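Local coordinates for FYVE, RhoGEF and PH domain-containing protein 5 (Homo sapiens, PDB 3MPX), which activates the small GTPase CDC42 by promoting exchange of its bound GDP for GTP, and mediates CDC42 activation in response to VEGF, at residues 28-33 and 177-182; 32-37 and 87-92; 79-84 and 117-122; 94-99 and 106-111; 181-186 and 191-196. One frame throughout, in Å; residues are numbered along the deposited sequence.

Interaction 1 (28-33 and 177-182)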
# COMPACT_ATOMS: atom_id res chain seq x y z
N GLN A 28 11.53 8.87 12.90
CA GLN A 28 10.66 8.53 14.02
C GLN A 28 9.39 7.85 13.45
O GLN A 28 8.98 6.82 13.98
CB GLN A 28 10.32 9.77 14.86
CG GLN A 28 11.52 10.31 15.64
CD GLN A 28 11.30 11.59 16.45
OE1 GLN A 28 12.18 11.98 17.24
NE2 GLN A 28 10.16 12.28 16.28
N GLU A 29 8.83 8.38 12.32
CA GLU A 29 7.67 7.81 11.61
C GLU A 29 8.00 6.42 11.08
O GLU A 29 7.13 5.54 11.05
CB GLU A 29 7.22 8.72 10.45
CG GLU A 29 5.78 8.48 10.01
CD GLU A 29 5.38 8.89 8.60
OE1 GLU A 29 4.58 8.14 7.98
OE2 GLU A 29 5.82 9.96 8.13
N LEU A 30 9.25 6.22 10.66
CA LEU A 30 9.76 4.97 10.15
C LEU A 30 9.89 3.96 11.27
O LEU A 30 9.45 2.83 11.10
CB LEU A 30 11.10 5.20 9.44
CG LEU A 30 11.73 4.02 8.71
CD1 LEU A 30 10.91 3.59 7.49
CD2 LEU A 30 13.19 4.32 8.38
N LEU A 31 10.44 4.38 12.44
CA LEU A 31 10.59 3.49 13.59
C LEU A 31 9.24 3.03 14.16
O LEU A 31 9.07 1.84 14.38
CB LEU A 31 11.44 4.15 14.69
CG LEU A 31 11.71 3.34 16.00
CD1 LEU A 31 12.48 2.07 15.74
CD2 LEU A 31 12.47 4.18 16.99
N SER A 32 8.30 3.96 14.39
CA SER A 32 6.99 3.65 14.97
C SER A 32 6.21 2.66 14.12
O SER A 32 5.65 1.68 14.66
CB SER A 32 6.19 4.93 15.22
OG SER A 32 6.35 5.89 14.19
N SER A 33 6.19 2.90 12.78
CA SER A 33 5.53 2.05 11.79
C SER A 33 6.28 0.72 11.64
O SER A 33 5.63 -0.30 11.39
CB SER A 33 5.39 2.77 10.45
OG SER A 33 6.64 3.10 9.88
N GLN A 177 9.50 3.30 0.26
CA GLN A 177 9.57 4.17 -0.91
C GLN A 177 9.00 5.55 -0.63
O GLN A 177 9.71 6.53 -0.82
CB GLN A 177 8.85 3.53 -2.08
CG GLN A 177 9.69 2.47 -2.78
CD GLN A 177 9.02 1.80 -3.97
OE1 GLN A 177 9.71 1.28 -4.85
NE2 GLN A 177 7.68 1.77 -4.01
N VAL A 178 7.76 5.64 -0.10
CA VAL A 178 7.16 6.96 0.19
C VAL A 178 7.89 7.68 1.34
O VAL A 178 8.19 8.86 1.21
CB VAL A 178 5.60 6.99 0.37
CG1 VAL A 178 4.89 6.29 -0.77
CG2 VAL A 178 5.15 6.43 1.70
N LEU A 179 8.22 6.96 2.44
CA LEU A 179 8.91 7.54 3.59
C LEU A 179 10.31 8.01 3.21
O LEU A 179 10.69 9.13 3.56
CB LEU A 179 9.01 6.54 4.75
CG LEU A 179 7.81 6.47 5.70
CD1 LEU A 179 7.52 5.05 6.10
CD2 LEU A 179 8.07 7.28 6.94
N LEU A 180 11.07 7.16 2.47
CA LEU A 180 12.45 7.43 2.10
C LEU A 180 12.57 8.56 1.11
O LEU A 180 13.56 9.32 1.15
CB LEU A 180 13.15 6.16 1.63
CG LEU A 180 13.52 5.19 2.79
CD1 LEU A 180 13.79 3.83 2.29
CD2 LEU A 180 14.73 5.70 3.58
N THR A 181 11.52 8.76 0.29
CA THR A 181 11.43 9.90 -0.63
C THR A 181 11.14 11.18 0.18
O THR A 181 11.70 12.22 -0.15
CB THR A 181 10.44 9.61 -1.74
OG1 THR A 181 10.94 8.47 -2.44
CG2 THR A 181 10.24 10.79 -2.68
N ASP A 182 10.35 11.10 1.26
CA ASP A 182 10.11 12.28 2.09
C ASP A 182 11.36 12.59 2.93
O ASP A 182 11.63 13.74 3.25
CB ASP A 182 8.86 12.11 2.95
CG ASP A 182 7.63 12.62 2.24
OD1 ASP A 182 7.13 13.71 2.62
OD2 ASP A 182 7.19 11.96 1.27
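Ser33 OG, which takes a hydrogen bond from the guanidinium of Arg172 and lies 2.8 Å from Glu29 O, also lies 4.3 Å from Leu179 CD1 across the contact. Leu179 carries the joint on the 177-182 side: its CD1 faces Leu30 and Ser33, its CD2 faces Glu29. CD1 of Leu179 meets Leu30 CD1 at 3.9 Å, branch end against branch end, whereas CD2 lies beneath the chain of Glu29. Because Glu29 is extended beyond CG, with CG anti to the backbone N (chi1 -159°), its aliphatic part and its carboxylate run along the same methyl: Glu29 CB is 3.9 Å and Glu29 CD 3.5 Å from Leu179 CD2. The carboxylate thus shields one side of the leucine while remaining at the solvent edge. On the inner side, Arg172 and Tyr176 pack against Leu30, and Arg172 reaches Leu179 as well. Each helix also has a hydroxyl folded back onto its own backbone. Thr181 OG1 bonds to Gln177 O at 2.8 Å and reaches it from the face opposite to Thr181 N; Ser32 OG bonds to Gln28 O, tilted from the carbonyl plane. The two helix segments run nearly antiparallel, at 159°, with axes 10.7 Å apart, so side chains, chiefly Leu179 against Leu30 and Glu29, bridge the gap. This pairing of helices 21-59 and 162-184 is characteristic of the all-helical DH (RhoGEF) domain, where the corresponding first and third conserved regions probably form much of the GTPase-facing surface, as in related exchange factors.

Interaction 2 (32-37 and 87-92)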
# COMPACT_ATOMS: atom_id res chain seq x y z
N SER A 32 8.30 3.96 14.39
CA SER A 32 6.99 3.65 14.97
C SER A 32 6.21 2.66 14.12
O SER A 32 5.65 1.68 14.66
CB SER A 32 6.19 4.93 15.22
OG SER A 32 6.35 5.89 14.19
N SER A 33 6.19 2.90 12.78
CA SER A 33 5.53 2.05 11.79
C SER A 33 6.28 0.72 11.64
O SER A 33 5.63 -0.30 11.39
CB SER A 33 5.39 2.77 10.45
OG SER A 33 6.64 3.10 9.88
N GLU A 34 7.62 0.72 11.81
CA GLU A 34 8.36 -0.53 11.76
C GLU A 34 7.96 -1.43 12.94
O GLU A 34 7.71 -2.61 12.71
CB GLU A 34 9.88 -0.33 11.73
CG GLU A 34 10.65 -1.59 11.37
CD GLU A 34 10.50 -2.13 9.95
OE1 GLU A 34 10.13 -1.36 9.03
OE2 GLU A 34 10.80 -3.33 9.75
N LYS A 35 7.84 -0.87 14.19
CA LYS A 35 7.41 -1.59 15.39
C LYS A 35 6.09 -2.30 15.11
O LYS A 35 5.99 -3.52 15.28
CB LYS A 35 7.21 -0.64 16.59
CG LYS A 35 8.47 0.02 17.08
CD LYS A 35 8.29 0.66 18.44
CE LYS A 35 9.54 1.41 18.85
NZ LYS A 35 9.27 2.84 19.22
N ALA A 36 5.10 -1.54 14.62
CA ALA A 36 3.77 -2.04 14.29
C ALA A 36 3.80 -3.17 13.25
O ALA A 36 2.96 -4.07 13.31
CB ALA A 36 2.90 -0.91 13.79
N TYR A 37 4.78 -3.11 12.31
CA TYR A 37 4.98 -4.07 11.23
C TYR A 37 5.59 -5.36 11.75
O TYR A 37 5.19 -6.45 11.31
CB TYR A 37 5.87 -3.45 10.15
CG TYR A 37 6.08 -4.33 8.94
CD1 TYR A 37 5.01 -4.67 8.10
CD2 TYR A 37 7.35 -4.80 8.61
CE1 TYR A 37 5.21 -5.48 6.98
CE2 TYR A 37 7.56 -5.59 7.48
CZ TYR A 37 6.48 -5.93 6.67
OH TYR A 37 6.68 -6.68 5.54
N GLN A 87 12.81 -7.78 12.22
CA GLN A 87 13.18 -7.77 13.64
C GLN A 87 14.56 -7.06 13.78
O GLN A 87 14.70 -6.18 14.63
CB GLN A 87 13.25 -9.19 14.22
CG GLN A 87 11.96 -9.62 14.90
CD GLN A 87 12.02 -11.03 15.44
OE1 GLN A 87 12.38 -11.99 14.74
NE2 GLN A 87 11.60 -11.20 16.68
N GLY A 88 15.49 -7.37 12.87
CA GLY A 88 16.81 -6.75 12.81
C GLY A 88 16.81 -5.28 12.48
O GLY A 88 17.53 -4.51 13.13
N ILE A 89 16.01 -4.87 11.43
CA ILE A 89 15.82 -3.48 10.97
C ILE A 89 15.34 -2.64 12.19
O ILE A 89 15.95 -1.62 12.49
CB ILE A 89 14.86 -3.40 9.74
CG1 ILE A 89 15.58 -3.79 8.45
CG2 ILE A 89 14.19 -2.01 9.60
CD1 ILE A 89 14.73 -3.93 7.22
N LEU A 90 14.30 -3.12 12.90
CA LEU A 90 13.77 -2.51 14.13
C LEU A 90 14.88 -2.31 15.21
O LEU A 90 15.00 -1.21 15.73
CB LEU A 90 12.62 -3.38 14.69
CG LEU A 90 11.95 -2.93 16.00
CD1 LEU A 90 11.57 -1.46 15.96
CD2 LEU A 90 10.71 -3.75 16.30
N GLU A 91 15.67 -3.35 15.52
CA GLU A 91 16.74 -3.28 16.51
C GLU A 91 17.78 -2.22 16.14
O GLU A 91 18.19 -1.45 17.01
CB GLU A 91 17.39 -4.66 16.73
N GLU A 92 18.16 -2.13 14.86
CA GLU A 92 19.11 -1.14 14.35
C GLU A 92 18.48 0.25 14.36
O GLU A 92 19.14 1.22 14.73
CB GLU A 92 19.60 -1.51 12.94
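With CG anti to the backbone N (chi1 -167°) and the chain then bent at chi2 (68°), Glu34 turns its carboxylate out toward helix 66-98, across Ile89, whose CG2 is itself anti to its own backbone N. The two side chains meet at about a right angle in the antiparallel packing of two long helices of the DH bundle; their short segments cross at -148° with axes 9.6 Å apart. Ile89 CG2 approaches Glu34 OE2 at 3.6 Å and Glu34 CD at 3.7 Å, giving the buried acid an apolar lid on this side. Glu34 OE1 accepts from the Tyr176 hydroxyl and forms a salt bridge with Arg172, while Glu34 OE2 is hydrogen-bonded to His86 ND1. These partners would be expected to stabilise a carboxylate so deep among the helices, and they fix its rotation. Nearer the surface, Leu90 fills the neighbouring position. It also packs on Leu31 and Val38 of helix 21-59, and its branched end crosses the root of Lys35 at roughly ninety degrees, while the lysine ammonium leads away. Leu90 CD2 rests 4.0 Å from Lys35 CA, and Leu90 CD1 3.6 Å from Lys35 CG.

Interaction 3 (79-84 and 117-122)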
# COMPACT_ATOMS: atom_id res chain seq x y z
N LEU A 79 7.92 -16.19 5.13
CA LEU A 79 7.37 -15.42 6.25
C LEU A 79 8.34 -15.34 7.43
O LEU A 79 8.64 -14.20 7.79
CB LEU A 79 5.98 -15.90 6.69
CG LEU A 79 4.86 -15.93 5.62
CD1 LEU A 79 3.53 -16.31 6.25
CD2 LEU A 79 4.71 -14.59 4.88
N PRO A 80 8.91 -16.46 7.98
CA PRO A 80 9.89 -16.34 9.09
C PRO A 80 11.17 -15.57 8.72
O PRO A 80 11.69 -14.80 9.54
CB PRO A 80 10.22 -17.80 9.43
CG PRO A 80 9.12 -18.60 8.88
CD PRO A 80 8.64 -17.89 7.67
N ALA A 81 11.65 -15.74 7.47
CA ALA A 81 12.82 -15.06 6.94
C ALA A 81 12.59 -13.56 6.89
O ALA A 81 13.52 -12.79 7.14
CB ALA A 81 13.13 -15.57 5.54
N ILE A 82 11.34 -13.14 6.55
CA ILE A 82 10.95 -11.73 6.49
C ILE A 82 10.84 -11.20 7.90
O ILE A 82 11.42 -10.16 8.19
CB ILE A 82 9.68 -11.48 5.62
CG1 ILE A 82 9.98 -11.72 4.13
CG2 ILE A 82 9.11 -10.06 5.84
CD1 ILE A 82 8.80 -12.33 3.30
N HIS A 83 10.16 -11.93 8.79
CA HIS A 83 10.03 -11.55 10.20
C HIS A 83 11.41 -11.22 10.84
O HIS A 83 11.56 -10.18 11.48
CB HIS A 83 9.30 -12.65 10.98
CG HIS A 83 9.16 -12.35 12.44
ND1 HIS A 83 9.41 -13.31 13.40
CD2 HIS A 83 8.80 -11.20 13.07
CE1 HIS A 83 9.21 -12.73 14.57
NE2 HIS A 83 8.84 -11.46 14.42
N ASP A 84 12.41 -12.10 10.61
CA ASP A 84 13.76 -11.98 11.13
C ASP A 84 14.45 -10.77 10.55
O ASP A 84 15.15 -10.06 11.29
CB ASP A 84 14.57 -13.26 10.85
CG ASP A 84 14.11 -14.51 11.62
OD1 ASP A 84 13.43 -14.35 12.67
OD2 ASP A 84 14.46 -15.64 11.19
N PHE A 117 16.04 -8.31 1.73
CA PHE A 117 14.96 -7.89 0.86
C PHE A 117 14.80 -8.85 -0.33
O PHE A 117 13.84 -8.74 -1.09
CB PHE A 117 15.17 -6.43 0.40
CG PHE A 117 14.81 -5.39 1.44
CD1 PHE A 117 13.49 -5.00 1.63
CD2 PHE A 117 15.79 -4.79 2.21
CE1 PHE A 117 13.16 -4.05 2.60
CE2 PHE A 117 15.46 -3.84 3.19
CZ PHE A 117 14.14 -3.48 3.37
N ASP A 118 15.71 -9.83 -0.48
CA ASP A 118 15.61 -10.82 -1.55
C ASP A 118 14.52 -11.81 -1.22
O ASP A 118 13.88 -12.32 -2.13
CB ASP A 118 16.95 -11.50 -1.82
CG ASP A 118 17.90 -10.66 -2.66
OD1 ASP A 118 17.42 -9.99 -3.62
OD2 ASP A 118 19.12 -10.70 -2.39
N HIS A 119 14.27 -12.04 0.09
CA HIS A 119 13.17 -12.87 0.60
C HIS A 119 11.83 -12.24 0.20
O HIS A 119 10.92 -12.96 -0.22
CB HIS A 119 13.29 -13.05 2.12
CG HIS A 119 14.42 -13.95 2.52
ND1 HIS A 119 14.41 -15.30 2.22
CD2 HIS A 119 15.57 -13.66 3.17
CE1 HIS A 119 15.54 -15.79 2.70
NE2 HIS A 119 16.26 -14.84 3.30
N HIS A 120 11.74 -10.88 0.27
CA HIS A 120 10.61 -10.09 -0.23
C HIS A 120 10.37 -10.37 -1.73
O HIS A 120 9.25 -10.70 -2.10
CB HIS A 120 10.81 -8.58 0.02
CG HIS A 120 10.30 -8.14 1.35
ND1 HIS A 120 8.93 -8.15 1.65
CD2 HIS A 120 10.98 -7.75 2.45
CE1 HIS A 120 8.83 -7.73 2.89
NE2 HIS A 120 10.03 -7.47 3.42
N ALA A 121 11.42 -10.31 -2.55
CA ALA A 121 11.38 -10.57 -3.99
C ALA A 121 10.89 -11.99 -4.28
O ALA A 121 10.04 -12.19 -5.15
CB ALA A 121 12.76 -10.37 -4.58
N THR A 122 11.42 -12.96 -3.52
CA THR A 122 11.09 -14.38 -3.60
C THR A 122 9.63 -14.61 -3.17
O THR A 122 8.95 -15.42 -3.80
CB THR A 122 12.11 -15.15 -2.77
OG1 THR A 122 13.36 -15.09 -3.45
CG2 THR A 122 11.75 -16.59 -2.56
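Ala81 presents its methyl squarely to the face of the His119 imidazole. Ala81 CB lies 3.6 Å from the centroid of the His119 ring and only 10° off the normal, a CH-pi contact in which all five ring atoms come at similar distances. The ring is turned into this position with CG anti to the carbonyl carbon, and ND1 is hydrogen-bonded to Glu78 OE2, about one turn before the methyl that covers the ring; that bond helps to set the imidazole flat over Ala81. One residue on, Ile82 repeats the theme with His120. Its CG1 stands over the centre of the second imidazole, 4.3 Å from the centroid and 6° off the normal, while the Ile82 CG2 branch reaches toward the NE2-CE1 side, 3.7 Å from His120 NE2. Ile82 CG1 also touches His119 CB at 4.1 Å, so the isoleucine meets both consecutive histidines. Here helices 66-98 and 117-138 of the DH domain's elongated bundle run antiparallel, their segment axes 9.0 Å apart and inclined at 148°, and the Ala81 methyl lies directly on the ring at this approach. The His120 ring is fixed at its far end by a hydrogen bond between NE2 and His86 NE2, the two rings standing nearly perpendicular, and Val207 and Leu173 pack against it from helices 192-214 and 162-184. One turn along helix 117-138 from Asp118, Thr122 OG1 bonds to Asp118 O at 3.1 Å from above the carbonyl plane, Thr122 N arriving from the opposite face.

Interaction 4 (94-99 and 106-111)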
# COMPACT_ATOMS: atom_id res chain seq x y z
N GLU A 94 15.87 1.32 16.30
CA GLU A 94 15.67 1.71 17.70
C GLU A 94 16.93 2.38 18.24
O GLU A 94 16.84 3.50 18.75
CB GLU A 94 15.26 0.50 18.57
N GLU A 95 18.10 1.74 18.04
CA GLU A 95 19.41 2.18 18.49
C GLU A 95 19.90 3.45 17.81
O GLU A 95 20.44 4.33 18.49
CB GLU A 95 20.45 1.06 18.31
N ARG A 96 19.72 3.56 16.48
CA ARG A 96 20.15 4.71 15.68
C ARG A 96 19.39 6.01 16.00
O ARG A 96 19.97 7.09 15.88
CB ARG A 96 20.06 4.40 14.18
CG ARG A 96 21.25 3.55 13.75
CD ARG A 96 21.24 3.23 12.29
NE ARG A 96 22.45 3.73 11.64
CZ ARG A 96 23.34 2.96 11.02
NH1 ARG A 96 24.42 3.50 10.47
NH2 ARG A 96 23.16 1.65 10.95
N LEU A 97 18.12 5.89 16.42
CA LEU A 97 17.30 7.03 16.79
C LEU A 97 17.53 7.47 18.24
O LEU A 97 17.16 8.58 18.62
CB LEU A 97 15.83 6.72 16.53
CG LEU A 97 15.40 7.08 15.12
CD1 LEU A 97 14.64 5.95 14.47
CD2 LEU A 97 14.65 8.38 15.09
N SER A 98 18.19 6.61 19.03
CA SER A 98 18.56 6.89 20.41
C SER A 98 19.84 7.74 20.39
O SER A 98 20.01 8.62 21.25
CB SER A 98 18.81 5.59 21.15
OG SER A 98 17.61 4.85 21.25
N ASN A 99 20.71 7.51 19.40
CA ASN A 99 21.95 8.26 19.24
C ASN A 99 21.85 9.22 18.03
O ASN A 99 22.84 9.37 17.29
CB ASN A 99 23.16 7.31 19.14
CG ASN A 99 23.32 6.32 20.27
OD1 ASN A 99 22.99 6.58 21.44
ND2 ASN A 99 23.86 5.15 19.95
N VAL A 106 20.19 6.66 8.89
CA VAL A 106 19.31 5.48 8.92
C VAL A 106 19.31 4.71 7.61
O VAL A 106 19.15 3.50 7.64
CB VAL A 106 17.85 5.71 9.37
CG1 VAL A 106 17.76 5.95 10.86
CG2 VAL A 106 17.14 6.81 8.56
N ALA A 107 19.43 5.41 6.45
CA ALA A 107 19.36 4.80 5.12
C ALA A 107 20.23 3.53 4.96
O ALA A 107 19.71 2.50 4.53
CB ALA A 107 19.71 5.82 4.06
N ASP A 108 21.51 3.59 5.40
CA ASP A 108 22.48 2.48 5.33
C ASP A 108 22.00 1.16 5.99
O ASP A 108 22.55 0.10 5.69
CB ASP A 108 23.83 2.90 5.92
CG ASP A 108 23.78 3.13 7.41
OD1 ASP A 108 23.35 4.23 7.83
OD2 ASP A 108 24.12 2.19 8.15
N VAL A 109 20.98 1.23 6.85
CA VAL A 109 20.35 0.06 7.45
C VAL A 109 19.69 -0.78 6.33
O VAL A 109 19.70 -2.01 6.40
CB VAL A 109 19.31 0.47 8.52
CG1 VAL A 109 18.40 -0.69 8.93
CG2 VAL A 109 19.99 1.12 9.73
N PHE A 110 19.13 -0.12 5.29
CA PHE A 110 18.51 -0.84 4.19
C PHE A 110 19.58 -1.47 3.26
O PHE A 110 19.49 -2.65 2.95
CB PHE A 110 17.52 0.05 3.42
CG PHE A 110 16.40 0.59 4.28
CD1 PHE A 110 15.19 -0.09 4.37
CD2 PHE A 110 16.53 1.79 4.98
CE1 PHE A 110 14.14 0.41 5.15
CE2 PHE A 110 15.48 2.29 5.75
CZ PHE A 110 14.30 1.59 5.84
N LEU A 111 20.59 -0.68 2.88
CA LEU A 111 21.74 -1.05 2.04
C LEU A 111 22.46 -2.29 2.55
O LEU A 111 22.90 -3.14 1.76
CB LEU A 111 22.77 0.10 2.03
CG LEU A 111 22.39 1.44 1.43
CD1 LEU A 111 23.53 2.41 1.62
CD2 LEU A 111 22.09 1.33 -0.06
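Arg96 CB lies 4.3 Å from Val106 CG1, the first apolar touch, where the backbones of the end of helix 66-98 and the 106-111 segment are nearest. The chain then runs outward, and Arg96 CD slides alongside Val109, coming to 3.5 Å of Val109 CG2. A bend at chi3 (121°) turns the guanidinium toward Asp108. NE has a weak hydrogen bond to the carbonyl of Lys105, just before the second segment. Asp108 OD1 lies over one face of the guanidinium, and Arg96 NH1 ends 2.7 Å from Asp108 OD2, a salt bridge; Arg96 NH1 is also 2.9 Å from Asp108 OD1. On the other branch, Arg96 NH2 lies 3.0 Å from Asp108 OD2. Arg96 NH2 is also 3.4 Å from Val109 CG2, a methyl that comes at a slant to the flat group. The carboxylate is brought there by its own chi1 (68°), which sets CG between the backbone N and the carbonyl carbon. Its plane is inclined 65° to that of the guanidinium, so the two groups do not lie side by side in the parallel two-pronged manner. Asp108 also touches Asn196, while Val106 packs against Tyr183, tying this loop of the DH domain and its short helix 108-111 to helices 192-214 and 162-184. With a carboxylate oxygen over the guanidinium face, the attraction between Arg96 and Asp108 is probably owed more to charge than to directed N-H bonds, while Val106 and Val109 support the arginine's aliphatic part.

Interaction 5 (181-186 and 191-196)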
# COMPACT_ATOMS: atom_id res chain seq x y z
N THR A 181 11.52 8.76 0.29
CA THR A 181 11.43 9.90 -0.63
C THR A 181 11.14 11.18 0.18
O THR A 181 11.70 12.22 -0.15
CB THR A 181 10.44 9.61 -1.74
OG1 THR A 181 10.94 8.47 -2.44
CG2 THR A 181 10.24 10.79 -2.68
N ASP A 182 10.35 11.10 1.26
CA ASP A 182 10.11 12.28 2.09
C ASP A 182 11.36 12.59 2.93
O ASP A 182 11.63 13.74 3.25
CB ASP A 182 8.86 12.11 2.95
CG ASP A 182 7.63 12.62 2.24
OD1 ASP A 182 7.13 13.71 2.62
OD2 ASP A 182 7.19 11.96 1.27
N TYR A 183 12.14 11.55 3.24
CA TYR A 183 13.39 11.65 3.99
C TYR A 183 14.47 12.31 3.14
O TYR A 183 15.19 13.17 3.64
CB TYR A 183 13.82 10.25 4.43
CG TYR A 183 15.09 10.22 5.25
CD1 TYR A 183 15.10 10.68 6.56
CD2 TYR A 183 16.25 9.66 4.74
CE1 TYR A 183 16.25 10.61 7.35
CE2 TYR A 183 17.41 9.57 5.52
CZ TYR A 183 17.41 10.06 6.82
OH TYR A 183 18.55 9.99 7.57
N LEU A 184 14.56 11.94 1.85
CA LEU A 184 15.55 12.46 0.90
C LEU A 184 15.35 13.96 0.63
O LEU A 184 16.35 14.68 0.53
CB LEU A 184 15.48 11.63 -0.42
CG LEU A 184 16.47 11.95 -1.58
CD1 LEU A 184 17.76 11.14 -1.47
CD2 LEU A 184 15.81 11.71 -2.93
N ASN A 185 14.07 14.41 0.53
CA ASN A 185 13.72 15.82 0.27
C ASN A 185 14.15 16.77 1.38
O ASN A 185 14.23 17.98 1.16
CB ASN A 185 12.22 15.99 0.01
CG ASN A 185 11.70 15.23 -1.16
OD1 ASN A 185 12.43 14.87 -2.09
ND2 ASN A 185 10.42 14.92 -1.11
N ASN A 186 14.45 16.24 2.57
CA ASN A 186 14.90 17.03 3.69
C ASN A 186 16.39 16.85 3.96
O ASN A 186 16.92 17.46 4.89
CB ASN A 186 14.09 16.71 4.92
CG ASN A 186 12.66 17.10 4.75
OD1 ASN A 186 12.30 18.28 4.73
ND2 ASN A 186 11.82 16.11 4.66
N SER A 191 25.26 15.00 0.86
CA SER A 191 25.50 14.19 2.05
C SER A 191 25.68 12.72 1.73
O SER A 191 25.01 12.20 0.83
CB SER A 191 24.35 14.35 3.04
N ALA A 192 26.52 12.03 2.51
CA ALA A 192 26.70 10.59 2.41
C ALA A 192 25.35 9.88 2.67
O ALA A 192 25.14 8.76 2.21
CB ALA A 192 27.74 10.12 3.42
N GLU A 193 24.41 10.56 3.37
CA GLU A 193 23.09 10.06 3.70
C GLU A 193 22.12 10.25 2.52
O GLU A 193 21.28 9.38 2.30
CB GLU A 193 22.57 10.69 5.00
CG GLU A 193 21.32 10.08 5.60
CD GLU A 193 21.35 8.67 6.17
OE1 GLU A 193 20.30 8.25 6.71
OE2 GLU A 193 22.39 7.99 6.07
N TYR A 194 22.24 11.36 1.75
CA TYR A 194 21.41 11.62 0.56
C TYR A 194 21.72 10.53 -0.48
O TYR A 194 20.81 10.04 -1.14
CB TYR A 194 21.69 13.01 -0.03
CG TYR A 194 20.89 13.36 -1.27
CD1 TYR A 194 19.74 14.14 -1.19
CD2 TYR A 194 21.32 12.98 -2.54
CE1 TYR A 194 19.00 14.48 -2.32
CE2 TYR A 194 20.60 13.31 -3.68
CZ TYR A 194 19.43 14.03 -3.57
OH TYR A 194 18.72 14.34 -4.70
N ASP A 195 23.01 10.17 -0.57
CA ASP A 195 23.53 9.13 -1.45
C ASP A 195 22.99 7.76 -1.07
O ASP A 195 22.42 7.07 -1.92
CB ASP A 195 25.07 9.16 -1.44
CG ASP A 195 25.67 10.04 -2.52
OD1 ASP A 195 25.07 11.12 -2.82
OD2 ASP A 195 26.72 9.66 -3.09
N ASN A 196 23.14 7.40 0.22
CA ASN A 196 22.66 6.14 0.79
C ASN A 196 21.15 5.98 0.67
O ASN A 196 20.71 4.85 0.43
CB ASN A 196 23.07 6.05 2.26
CG ASN A 196 24.55 5.87 2.48
OD1 ASN A 196 25.35 5.73 1.55
ND2 ASN A 196 24.94 5.87 3.74
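Tyr183 and Glu193 meet at about a right angle, the tyrosine ring and the carboxylate planes standing 83° apart. Tyr183 OH donates to Glu193 OE1 at 2.6 Å and reaches it on the anti side, 18° out of the carboxylate plane, while OE1 itself lies at the edge of the ring. Glu193 gets there through a bend at chi2 that swings the acid toward the phenol. OE1 accepts two further hydrogen bonds, from the backbone N atoms of Val106 and Ala107, so three donors hold this buried oxygen and probably favour its charged form. The second pair is apolar: Leu184 lies obliquely over Tyr194, with Leu184 CD1 above the middle of the Tyr194 ring, 3.6 Å from its centroid and 14° off the normal, a CH-pi contact. Adjacent Tyr183 and Leu184 thus meet adjacent Glu193 and Tyr194, Tyr183 giving its edge and Tyr194 its face. The contact closes the short loop between helix 162-184 and helix 192-214 of the DH domain; helix 21-59 leans Ile26 against Tyr183, and Asn196 touches the short helix 108-111 at Asp108 and Leu111.

Overall arrangement
All five contacts lie in the DH domain, away from the PH strands. Interactions 1 and 2 share Ser32 and Ser33 on helix 21-59 and touch where Leu31 CD1 meets Leu90 CD1 at 3.7 Å; their centres are 11 Å apart. Helix 66-98 then threads interactions 2, 3 and 4, with Ile89 packing on Phe117 and Phe117 on Phe110. Interactions 4 and 5, with centres 13 Å apart, also touch where Val106 CG2 lies 3.6 Å from Tyr183 OH, while interactions 1 and 5 overlap on helix 162-184, sharing Thr181 and Asp182. Interactions 3 and 5, with centres about 25 Å apart, are the most distant pair. No GTPase is present, but interaction 1 pairs the helices that probably face it.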